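Local coordinates for protein lipolytic enzyme, g-d-s-l (PDB 2W47) that contains a carbohydrate-binding module of family 6, a beta-sandwich domain that holds a glycan next to a calcium ion, at residues Y7-I13 with Y41-N47; Y34-G39 with A112-S117; F58-T64 with F85-W91. All coordinates share one frame; numbering follows the deposited sequence.

Overall arrangement
All three contacts belong to one beta-sandwich, contact 1 nearest the centre of the chain. Contacts 1 and 2, centres about 16 Å apart, meet in the five-stranded sheet, where strands 41-48 and 106-114 are neighbours: I42 O lies 2.9 Å from A112 N, a probable hydrogen bond. Contact 3, nested in the chain loop that contact 2 closes, reaches both across the interior, with F58 CE1 4.0 Å from W44 CZ3 and 4.1 Å from A112 CB. Contacts 2 and 3, centres about 15 Å apart, both touch the bound AQA, N36 at its carboxylate and W91 with one indole face against its ring. Contact 1 is more remote: its I42 side chain lies about 12 Å from AQA.

Contact 1: Y7-I13 with Y41-N47; sequences YQAEDAI and YIEWNVN
I13 and E43 form an antiparallel hydrogen-bonded pair, with I13 N to E43 O and E43 N to I13 O both 2.8 Å, joining strand 13-15, an outermost strand of the five-stranded sheet, to strand 41-48. Before it, the 3-10 turn 9-11 leads the chain over W44, whose indole is held between the methyl of A12 and the CB methylene of Y7. A12 CB sits 3.7 Å from the centroid of the five-membered ring on one face, Y7 CB 3.6 Å from it on the opposite face. At the indole edge, W44 NE1 donates to Q8 O over 2.9 Å, the acceptor lying 1° from the ring plane. Q8 O also accepts from D11 N, the two donors coming from opposite faces of its carbonyl. With its CG anti to the carbonyl carbon (chi1 -69°), Y7 directs its ring along strand 41-48. There V46 CG2 stands over the ring centre, 4.0 Å from its centroid, and N47 N donates to Y7 OH at 3.0 Å. The one polar atom of the W44 side chain is therefore satisfied in a largely apolar setting, and of the two bonds on Q8 O one closes the 3-10 turn and the other joins it to the indole.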
loop_
_atom_site.group_PDB
_atom_site.type_symbol
_atom_site.label_atom_id
_atom_site.label_comp_id
_atom_site.label_asym_id
_atom_site.label_seq_id
_atom_site.Cartn_x
_atom_site.Cartn_y
_atom_site.Cartn_z
ATOM N N TYR A 7 -4.189 6.325 -5.796
ATOM C CA TYR A 7 -4.566 5.062 -6.411
ATOM C C TYR A 7 -5.525 4.386 -5.449
ATOM O O TYR A 7 -5.117 3.876 -4.400
ATOM C CB TYR A 7 -3.316 4.218 -6.693
ATOM C CG TYR A 7 -2.489 4.835 -7.787
ATOM C CD1 TYR A 7 -2.702 4.496 -9.123
ATOM C CD2 TYR A 7 -1.540 5.815 -7.501
ATOM C CE1 TYR A 7 -1.967 5.093 -10.139
ATOM C CE2 TYR A 7 -0.802 6.418 -8.510
ATOM C CZ TYR A 7 -1.024 6.057 -9.823
ATOM O OH TYR A 7 -0.307 6.646 -10.841
ATOM N N GLN A 8 -6.814 4.430 -5.780
ATOM C CA GLN A 8 -7.834 3.941 -4.864
ATOM C C GLN A 8 -7.898 2.417 -4.814
ATOM O O GLN A 8 -7.469 1.734 -5.739
ATOM C CB GLN A 8 -9.220 4.519 -5.205
ATOM C CG GLN A 8 -9.524 5.860 -4.514
ATOM C CD GLN A 8 -9.692 5.704 -3.017
ATOM O OE1 GLN A 8 -9.845 4.586 -2.518
ATOM N NE2 GLN A 8 -9.668 6.822 -2.290
ATOM N N ALA A 9 -8.450 1.900 -3.722
ATOM C CA ALA A 9 -8.572 0.455 -3.511
ATOM C C ALA A 9 -9.212 -0.253 -4.708
ATOM O O ALA A 9 -8.728 -1.309 -5.148
ATOM C CB ALA A 9 -9.375 0.174 -2.235
ATOM N N GLU A 10 -10.280 0.337 -5.245
ATOM C CA GLU A 10 -11.052 -0.306 -6.316
ATOM C C GLU A 10 -10.251 -0.459 -7.614
ATOM O O GLU A 10 -10.629 -1.237 -8.498
ATOM C CB GLU A 10 -12.375 0.450 -6.582
ATOM C CG GLU A 10 -12.174 1.817 -7.276
ATOM C CD GLU A 10 -13.338 2.809 -7.195
ATOM O OE1 GLU A 10 -13.063 4.018 -7.359
ATOM O OE2 GLU A 10 -14.504 2.419 -6.977
ATOM N N ASP A 11 -9.153 0.283 -7.739
ATOM C CA ASP A 11 -8.352 0.239 -8.966
ATOM C C ASP A 11 -7.153 -0.701 -8.884
ATOM O O ASP A 11 -6.416 -0.885 -9.860
ATOM C CB ASP A 11 -7.954 1.643 -9.388
ATOM C CG ASP A 11 -9.154 2.449 -9.887
ATOM O OD1 ASP A 11 -9.981 1.896 -10.651
ATOM O OD2 ASP A 11 -9.289 3.616 -9.496
ATOM N N ALA A 12 -6.980 -1.314 -7.720
ATOM C CA ALA A 12 -5.933 -2.296 -7.532
ATOM C C ALA A 12 -6.326 -3.634 -8.132
ATOM O O ALA A 12 -7.505 -3.922 -8.338
ATOM C CB ALA A 12 -5.650 -2.470 -6.051
ATOM N N ILE A 13 -5.314 -4.438 -8.416
ATOM C CA ILE A 13 -5.477 -5.855 -8.656
ATOM C C ILE A 13 -5.200 -6.508 -7.313
ATOM O O ILE A 13 -4.173 -6.229 -6.684
ATOM C CB ILE A 13 -4.486 -6.336 -9.735
ATOM C CG1 ILE A 13 -4.839 -5.677 -11.073
ATOM C CG2 ILE A 13 -4.456 -7.868 -9.834
ATOM C CD1 ILE A 13 -3.660 -5.517 -12.029
ATOM N N TYR A 41 -2.170 -10.112 -1.634
ATOM C CA TYR A 41 -1.516 -8.904 -2.102
ATOM C C TYR A 41 -2.435 -7.917 -2.763
ATOM O O TYR A 41 -3.533 -8.262 -3.194
ATOM C CB TYR A 41 -0.327 -9.208 -3.034
ATOM C CG TYR A 41 -0.636 -9.853 -4.378
ATOM C CD1 TYR A 41 -1.148 -9.103 -5.446
ATOM C CD2 TYR A 41 -0.345 -11.197 -4.596
ATOM C CE1 TYR A 41 -1.407 -9.708 -6.696
ATOM C CE2 TYR A 41 -0.584 -11.797 -5.830
ATOM C CZ TYR A 41 -1.112 -11.053 -6.867
ATOM O OH TYR A 41 -1.353 -11.680 -8.080
ATOM N N ILE A 42 -1.964 -6.675 -2.825
ATOM C CA ILE A 42 -2.599 -5.610 -3.589
ATOM C C ILE A 42 -1.549 -5.048 -4.540
ATOM O O ILE A 42 -0.387 -4.854 -4.162
ATOM C CB ILE A 42 -3.167 -4.484 -2.686
ATOM C CG1 ILE A 42 -2.040 -3.743 -1.955
ATOM C CG2 ILE A 42 -4.203 -5.052 -1.725
ATOM C CD1 ILE A 42 -2.514 -2.741 -0.915
ATOM N N GLU A 43 -1.960 -4.806 -5.780
ATOM C CA GLU A 43 -1.046 -4.350 -6.811
ATOM C C GLU A 43 -1.671 -3.213 -7.585
ATOM O O GLU A 43 -2.827 -3.296 -7.990
ATOM C CB GLU A 43 -0.729 -5.508 -7.746
ATOM C CG GLU A 43 0.226 -5.176 -8.858
ATOM C CD GLU A 43 0.605 -6.411 -9.623
ATOM O OE1 GLU A 43 1.459 -7.177 -9.130
ATOM O OE2 GLU A 43 0.059 -6.620 -10.736
ATOM N N TRP A 44 -0.898 -2.155 -7.797
ATOM C CA TRP A 44 -1.344 -1.061 -8.636
ATOM C C TRP A 44 -0.385 -0.832 -9.785
ATOM O O TRP A 44 0.829 -1.026 -9.656
ATOM C CB TRP A 44 -1.421 0.235 -7.839
ATOM C CG TRP A 44 -2.616 0.414 -6.967
ATOM C CD1 TRP A 44 -3.863 0.826 -7.347
ATOM C CD2 TRP A 44 -2.657 0.271 -5.546
ATOM N NE1 TRP A 44 -4.682 0.928 -6.250
ATOM C CE2 TRP A 44 -3.966 0.595 -5.131
ATOM C CE3 TRP A 44 -1.712 -0.107 -4.582
ATOM C CZ2 TRP A 44 -4.355 0.560 -3.801
ATOM C CZ3 TRP A 44 -2.105 -0.144 -3.256
ATOM C CH2 TRP A 44 -3.417 0.185 -2.881
ATOM N N ASN A 45 -0.954 -0.404 -10.910
ATOM C CA ASN A 45 -0.183 0.103 -12.030
ATOM C C ASN A 45 -0.023 1.607 -11.873
ATOM O O ASN A 45 -0.964 2.377 -12.063
ATOM C CB ASN A 45 -0.879 -0.256 -13.343
ATOM C CG ASN A 45 -0.769 -1.721 -13.666
ATOM O OD1 ASN A 45 0.316 -2.296 -13.627
ATOM N ND2 ASN A 45 -1.901 -2.337 -14.008
ATOM N N VAL A 46 1.181 2.011 -11.480
ATOM C CA VAL A 46 1.456 3.389 -11.090
ATOM C C VAL A 46 2.251 4.097 -12.175
ATOM O O VAL A 46 3.288 3.608 -12.616
ATOM C CB VAL A 46 2.209 3.420 -9.735
ATOM C CG1 VAL A 46 2.678 4.838 -9.374
ATOM C CG2 VAL A 46 1.304 2.898 -8.636
ATOM N N ASN A 47 1.723 5.240 -12.605
ATOM C CA ASN A 47 2.393 6.065 -13.599
ATOM C C ASN A 47 3.457 6.952 -12.966
ATOM O O ASN A 47 3.229 7.551 -11.918
ATOM C CB ASN A 47 1.363 6.935 -14.325
ATOM C CG ASN A 47 2.001 7.916 -15.293
ATOM O OD1 ASN A 47 1.975 9.126 -15.079
ATOM N ND2 ASN A 47 2.580 7.392 -16.355
HETATM O O HOH W 1 1.336 8.692 -10.450
HETATM O O HOH W 2 -3.857 -0.180 -10.830
#

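Contact 2: Y34-G39 with A112-S117; sequences YHNEVG and ATAIAS. With CA (calcium ion), chain C; AQA (4-deoxy-beta-L-threo-hex-4-enopyranuronic acid), chain B.
Y34 reaches across to strand 106-114 with its ring edge, and its hydroxyl donates to A112 O over 2.9 Å. That acceptor lies in the plane of the ring, yet the hydroxyl stands above the carbonyl plane of A112, 49° out of it. The methyl of A114 comes up obliquely to the ring, its CB 4.0 Å from Y34 CD2. Having CG anti to the carbonyl carbon (chi1 -78°), the tyrosine sends its ring inward among I42 and M70, while its backbone serves the metal at the other end of the residue. Y34 O binds the calcium ion at 2.3 Å, and N36 OD1 joins it at 2.6 Å. The remaining ligands are N33 OD1, three waters and the carboxylate oxygen O6B of AQA, seven in all. In the beta-sandwich of this family 6 carbohydrate-binding module, N33 and Y34 end strand 31-34 and N36 lies in the loop that leads on to strand 41-48; the acid group of AQA meets both the calcium ion, through O6B, and N36, through O6A. N36 divides its amide between the two roles: OD1 faces the metal, while ND2 donates to AQA O6A at 3.0 Å, nearly straight at 170°, and also to D118. The backbone at N36 fits an inverse gamma turn, and beyond it the loop passes A116 and S117. Further along, V38 lays its two methyls beside the backbone of I115, CG2 being 3.5 Å from I115 O, and the same CG2 also approaches S117 OG. The loop is fastened to the end of strand 106-114 by G39 N, which donates to A114 O over 2.9 Å, with T113 CG2 lying against the glycine's carbonyl oxygen.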
loop_
_atom_site.group_PDB
_atom_site.type_symbol
_atom_site.label_atom_id
_atom_site.label_comp_id
_atom_site.label_asym_id
_atom_site.label_seq_id
_atom_site.Cartn_x
_atom_site.Cartn_y
_atom_site.Cartn_z
ATOM N N TYR A 34 -7.322 -7.718 3.476
ATOM C CA TYR A 34 -6.594 -8.929 3.121
ATOM C C TYR A 34 -7.228 -10.142 3.784
ATOM O O TYR A 34 -7.707 -10.050 4.910
ATOM C CB TYR A 34 -5.156 -8.828 3.634
ATOM C CG TYR A 34 -4.210 -7.962 2.826
ATOM C CD1 TYR A 34 -4.284 -6.574 2.867
ATOM C CD2 TYR A 34 -3.190 -8.540 2.076
ATOM C CE1 TYR A 34 -3.393 -5.781 2.157
ATOM C CE2 TYR A 34 -2.286 -7.757 1.360
ATOM C CZ TYR A 34 -2.403 -6.378 1.399
ATOM O OH TYR A 34 -1.532 -5.568 0.702
ATOM N N HIS A 35 -7.214 -11.294 3.115
ATOM C CA HIS A 35 -7.489 -12.545 3.823
ATOM C C HIS A 35 -6.492 -12.677 4.966
ATOM O O HIS A 35 -5.334 -12.262 4.841
ATOM C CB HIS A 35 -7.316 -13.749 2.900
ATOM C CG HIS A 35 -8.390 -13.903 1.870
ATOM N ND1 HIS A 35 -9.413 -12.994 1.699
ATOM C CD2 HIS A 35 -8.578 -14.863 0.933
ATOM C CE1 HIS A 35 -10.196 -13.397 0.713
ATOM N NE2 HIS A 35 -9.704 -14.524 0.226
ATOM N N ASN A 36 -6.937 -13.258 6.074
ATOM C CA ASN A 36 -6.043 -13.455 7.200
ATOM C C ASN A 36 -5.200 -14.707 7.015
ATOM O O ASN A 36 -5.450 -15.779 7.587
ATOM C CB ASN A 36 -6.810 -13.372 8.522
ATOM C CG ASN A 36 -7.290 -11.946 8.815
ATOM O OD1 ASN A 36 -7.679 -11.203 7.902
ATOM N ND2 ASN A 36 -7.242 -11.552 10.073
ATOM N N GLU A 37 -4.215 -14.551 6.141
ATOM C CA GLU A 37 -3.304 -15.617 5.750
ATOM C C GLU A 37 -2.057 -15.019 5.116
ATOM O O GLU A 37 -2.041 -13.843 4.730
ATOM C CB GLU A 37 -3.993 -16.588 4.781
ATOM C CG GLU A 37 -4.345 -15.985 3.422
ATOM C CD GLU A 37 -5.131 -16.934 2.541
ATOM O OE1 GLU A 37 -6.245 -17.340 2.936
ATOM O OE2 GLU A 37 -4.635 -17.263 1.447
ATOM N N VAL A 38 -1.005 -15.824 5.012
ATOM C CA VAL A 38 0.204 -15.409 4.317
ATOM C C VAL A 38 -0.089 -15.220 2.827
ATOM O O VAL A 38 -0.826 -16.010 2.224
ATOM C CB VAL A 38 1.342 -16.464 4.487
ATOM C CG1 VAL A 38 2.560 -16.136 3.620
ATOM C CG2 VAL A 38 1.753 -16.580 5.944
ATOM N N GLY A 39 0.465 -14.164 2.234
ATOM C CA GLY A 39 0.577 -14.114 0.777
ATOM C C GLY A 39 -0.464 -13.361 -0.019
ATOM O O GLY A 39 -0.320 -13.244 -1.233
ATOM N N ALA A 112 2.158 -4.931 -2.757
ATOM C CA ALA A 112 2.353 -5.097 -1.314
ATOM C C ALA A 112 1.788 -6.453 -0.913
ATOM O O ALA A 112 0.579 -6.666 -0.989
ATOM C CB ALA A 112 1.669 -3.973 -0.559
ATOM N N THR A 113 2.675 -7.356 -0.490
ATOM C CA THR A 113 2.321 -8.741 -0.205
ATOM C C THR A 113 2.414 -9.011 1.289
ATOM O O THR A 113 3.432 -8.707 1.918
ATOM C CB THR A 113 3.261 -9.701 -0.952
ATOM O OG1 THR A 113 3.163 -9.449 -2.355
ATOM C CG2 THR A 113 2.899 -11.152 -0.717
ATOM N N ALA A 114 1.364 -9.601 1.849
ATOM C CA ALA A 114 1.338 -9.923 3.278
ATOM C C ALA A 114 2.333 -11.025 3.605
ATOM O O ALA A 114 2.357 -12.068 2.942
ATOM C CB ALA A 114 -0.054 -10.335 3.691
ATOM N N ILE A 115 3.153 -10.778 4.630
ATOM C CA ILE A 115 4.176 -11.725 5.056
ATOM C C ILE A 115 3.673 -12.720 6.104
ATOM O O ILE A 115 3.975 -13.915 6.018
ATOM C CB ILE A 115 5.417 -10.986 5.596
ATOM C CG1 ILE A 115 6.129 -10.239 4.463
ATOM C CG2 ILE A 115 6.388 -11.957 6.257
ATOM C CD1 ILE A 115 7.100 -9.186 4.937
ATOM N N ALA A 116 2.938 -12.228 7.097
ATOM C CA ALA A 116 2.588 -13.046 8.260
ATOM C C ALA A 116 1.165 -13.578 8.176
ATOM O O ALA A 116 0.394 -13.175 7.305
ATOM C CB ALA A 116 2.841 -12.266 9.561
ATOM N N SER A 117 0.827 -14.474 9.096
ATOM C CA SER A 117 -0.370 -15.300 8.965
ATOM C C SER A 117 -1.682 -14.584 9.245
ATOM O O SER A 117 -2.749 -15.120 8.942
ATOM C CB SER A 117 -0.252 -16.546 9.851
ATOM O OG SER A 117 0.895 -17.285 9.489
HETATM CA CA CA C . -7.770 -8.830 6.912
HETATM O O6A AQA B . -8.241 -8.904 11.087
HETATM C C6 AQA B . -8.659 -8.216 10.115
HETATM O O6B AQA B . -8.021 -8.116 9.036
HETATM C C5 AQA B . -9.816 -7.564 10.239
HETATM O O5 AQA B . -10.501 -7.685 11.520
HETATM C C4 AQA B . -10.308 -6.804 9.233
HETATM C C3 AQA B . -11.721 -6.261 9.306
HETATM O O3 AQA B . -11.884 -5.097 8.484
HETATM C C2 AQA B . -12.011 -5.917 10.762
HETATM O O2 AQA B . -13.341 -5.419 10.916
HETATM C C1 AQA B . -11.828 -7.157 11.630
HETATM O O HOH W 3 -6.630 -6.696 6.059
HETATM O O HOH W 4 -4.449 -16.781 9.616
HETATM O O HOH W 5 -9.657 -10.012 7.697
HETATM O O HOH W 6 -5.517 -9.365 7.074
#

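Contact 3: F58-T64 with F85-W91; sequences FRYANGT and FVSTGAW. With AQA (4-deoxy-beta-L-threo-hex-4-enopyranuronic acid), chain B.
F85 and W91 from 85-91 and Y60 from 58-64 have the most surface buried here. F85 drives its ring edge into the face of Y60, planes at 90° and centroids 5.2 Å apart, with CD1 over the centre of the tyrosine ring. Its edge is also turned to the face of F58, offset, planes at 76° and centroids 5.7 Å apart, completing an aromatic cluster. Y60 OH donates to V86 O at 2.7 Å, which fixes the tyrosine's outer end to the loop. W91 lies flat between protein and sugar: G63 CA is 3.5 Å from the centroid of its five-membered ring on one face, and AQA C2 stands over the opposite face. Hydrogen bonds join N62 and T88 beside W91, T88 N to N62 O at 2.8 Å and N62 N to T88 OG1 at 2.9 Å; T88 OG1 is also bonded to T93 O, N62 ND2 to F85 O and A66 O, and N62 OD1 accepts from T64 N in an Asx turn. The contact joins the end of strand 52-61 to the loop between strands 77-83 and 95-103, with F58 on L126 of strand 122-130 and both Y60 and F85 on A97 of strand 95-103.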
loop_
_atom_site.group_PDB
_atom_site.type_symbol
_atom_site.label_atom_id
_atom_site.label_comp_id
_atom_site.label_asym_id
_atom_site.label_seq_id
_atom_site.Cartn_x
_atom_site.Cartn_y
_atom_site.Cartn_z
ATOM N N PHE A 58 0.950 4.419 1.826
ATOM C CA PHE A 58 -0.267 3.636 2.023
ATOM C C PHE A 58 -1.040 4.237 3.180
ATOM O O PHE A 58 -0.487 4.432 4.264
ATOM C CB PHE A 58 0.077 2.184 2.370
ATOM C CG PHE A 58 0.864 1.470 1.311
ATOM C CD1 PHE A 58 0.218 0.747 0.311
ATOM C CD2 PHE A 58 2.257 1.502 1.320
ATOM C CE1 PHE A 58 0.951 0.072 -0.667
ATOM C CE2 PHE A 58 2.994 0.834 0.349
ATOM C CZ PHE A 58 2.345 0.112 -0.647
ATOM N N ARG A 59 -2.311 4.547 2.964
ATOM C CA ARG A 59 -3.188 4.883 4.072
ATOM C C ARG A 59 -3.827 3.580 4.526
ATOM O O ARG A 59 -4.434 2.882 3.727
ATOM C CB ARG A 59 -4.232 5.914 3.656
ATOM C CG ARG A 59 -5.132 6.371 4.799
ATOM C CD ARG A 59 -5.960 7.589 4.426
ATOM N NE ARG A 59 -6.655 8.165 5.580
ATOM C CZ ARG A 59 -7.916 7.903 5.920
ATOM N NH1 ARG A 59 -8.455 8.488 6.986
ATOM N NH2 ARG A 59 -8.646 7.055 5.206
ATOM N N TYR A 60 -3.685 3.250 5.810
ATOM C CA TYR A 60 -3.998 1.911 6.289
ATOM C C TYR A 60 -4.571 1.919 7.701
ATOM O O TYR A 60 -4.401 2.893 8.441
ATOM C CB TYR A 60 -2.736 1.034 6.235
ATOM C CG TYR A 60 -1.837 1.220 7.432
ATOM C CD1 TYR A 60 -1.923 0.355 8.517
ATOM C CD2 TYR A 60 -0.920 2.264 7.489
ATOM C CE1 TYR A 60 -1.118 0.519 9.630
ATOM C CE2 TYR A 60 -0.103 2.438 8.613
ATOM C CZ TYR A 60 -0.218 1.556 9.665
ATOM O OH TYR A 60 0.565 1.705 10.791
ATOM N N ALA A 61 -5.239 0.828 8.066
ATOM C CA ALA A 61 -5.675 0.620 9.434
ATOM C C ALA A 61 -5.218 -0.739 9.903
ATOM O O ALA A 61 -5.163 -1.688 9.131
ATOM C CB ALA A 61 -7.195 0.757 9.555
ATOM N N ASN A 62 -4.883 -0.831 11.185
ATOM C CA ASN A 62 -4.513 -2.098 11.803
ATOM C C ASN A 62 -5.043 -2.083 13.226
ATOM O O ASN A 62 -4.421 -1.516 14.135
ATOM C CB ASN A 62 -2.997 -2.317 11.756
ATOM C CG ASN A 62 -2.571 -3.615 12.413
ATOM O OD1 ASN A 62 -3.410 -4.361 12.921
ATOM N ND2 ASN A 62 -1.265 -3.876 12.438
ATOM N N GLY A 63 -6.199 -2.713 13.408
ATOM C CA GLY A 63 -6.878 -2.711 14.702
ATOM C C GLY A 63 -6.454 -3.846 15.608
ATOM O O GLY A 63 -7.116 -4.116 16.603
ATOM N N THR A 64 -5.354 -4.511 15.262
ATOM C CA THR A 64 -4.738 -5.477 16.165
ATOM C C THR A 64 -3.501 -4.844 16.785
ATOM O O THR A 64 -3.020 -3.811 16.329
ATOM C CB THR A 64 -4.330 -6.791 15.458
ATOM O OG1 THR A 64 -3.109 -6.597 14.732
ATOM C CG2 THR A 64 -5.434 -7.302 14.520
ATOM N N PHE A 85 3.621 -2.165 9.152
ATOM C CA PHE A 85 2.291 -1.595 9.249
ATOM C C PHE A 85 1.831 -1.847 10.671
ATOM O O PHE A 85 1.114 -2.805 10.966
ATOM C CB PHE A 85 1.371 -2.223 8.206
ATOM C CG PHE A 85 1.735 -1.837 6.802
ATOM C CD1 PHE A 85 1.163 -0.713 6.214
ATOM C CD2 PHE A 85 2.705 -2.553 6.096
ATOM C CE1 PHE A 85 1.515 -0.326 4.928
ATOM C CE2 PHE A 85 3.066 -2.173 4.813
ATOM C CZ PHE A 85 2.463 -1.051 4.229
ATOM N N VAL A 86 2.282 -0.967 11.560
ATOM C CA VAL A 86 2.070 -1.140 12.989
ATOM C C VAL A 86 0.627 -0.836 13.360
ATOM O O VAL A 86 -0.123 -0.234 12.577
ATOM C CB VAL A 86 3.060 -0.286 13.845
ATOM C CG1 VAL A 86 4.502 -0.627 13.499
ATOM C CG2 VAL A 86 2.817 1.218 13.668
ATOM N N SER A 87 0.236 -1.264 14.553
ATOM C CA SER A 87 -1.102 -0.989 15.048
ATOM C C SER A 87 -1.463 0.482 14.906
ATOM O O SER A 87 -0.644 1.369 15.168
ATOM C CB SER A 87 -1.227 -1.378 16.514
ATOM O OG SER A 87 -2.569 -1.197 16.937
ATOM N N THR A 88 -2.701 0.720 14.479
ATOM C CA THR A 88 -3.271 2.056 14.476
ATOM C C THR A 88 -4.262 2.200 15.629
ATOM O O THR A 88 -4.875 3.249 15.789
ATOM C CB THR A 88 -3.978 2.362 13.148
ATOM O OG1 THR A 88 -5.064 1.448 12.969
ATOM C CG2 THR A 88 -2.996 2.250 11.980
ATOM N N GLY A 89 -4.413 1.136 16.411
ATOM C CA GLY A 89 -5.250 1.157 17.613
ATOM C C GLY A 89 -6.674 0.680 17.427
ATOM O O GLY A 89 -7.167 -0.141 18.192
ATOM N N ALA A 90 -7.350 1.244 16.442
ATOM C CA ALA A 90 -8.728 0.886 16.132
ATOM C C ALA A 90 -8.834 0.656 14.640
ATOM O O ALA A 90 -8.057 1.226 13.868
ATOM C CB ALA A 90 -9.668 1.985 16.551
ATOM N N TRP A 91 -9.810 -0.155 14.234
ATOM C CA TRP A 91 -10.034 -0.428 12.809
ATOM C C TRP A 91 -10.547 0.797 12.065
ATOM O O TRP A 91 -10.526 0.837 10.839
ATOM C CB TRP A 91 -10.986 -1.609 12.613
ATOM C CG TRP A 91 -10.322 -2.917 12.909
ATOM C CD1 TRP A 91 -10.599 -3.764 13.946
ATOM C CD2 TRP A 91 -9.249 -3.522 12.174
ATOM N NE1 TRP A 91 -9.773 -4.863 13.898
ATOM C CE2 TRP A 91 -8.937 -4.743 12.818
ATOM C CE3 TRP A 91 -8.527 -3.158 11.025
ATOM C CZ2 TRP A 91 -7.926 -5.595 12.362
ATOM C CZ3 TRP A 91 -7.523 -4.015 10.569
ATOM C CH2 TRP A 91 -7.230 -5.212 11.242
HETATM O O6A AQA B . -8.241 -8.904 11.087
HETATM C C6 AQA B . -8.659 -8.216 10.115
HETATM O O6B AQA B . -8.021 -8.116 9.036
HETATM C C5 AQA B . -9.816 -7.564 10.239
HETATM O O5 AQA B . -10.501 -7.685 11.520
HETATM C C4 AQA B . -10.308 -6.804 9.233
HETATM C C3 AQA B . -11.721 -6.261 9.306
HETATM O O3 AQA B . -11.884 -5.097 8.484
HETATM C C2 AQA B . -12.011 -5.917 10.762
HETATM O O2 AQA B . -13.341 -5.419 10.916
HETATM C C1 AQA B . -11.828 -7.157 11.630
HETATM O O HOH W 7 -5.372 -2.272 18.588
#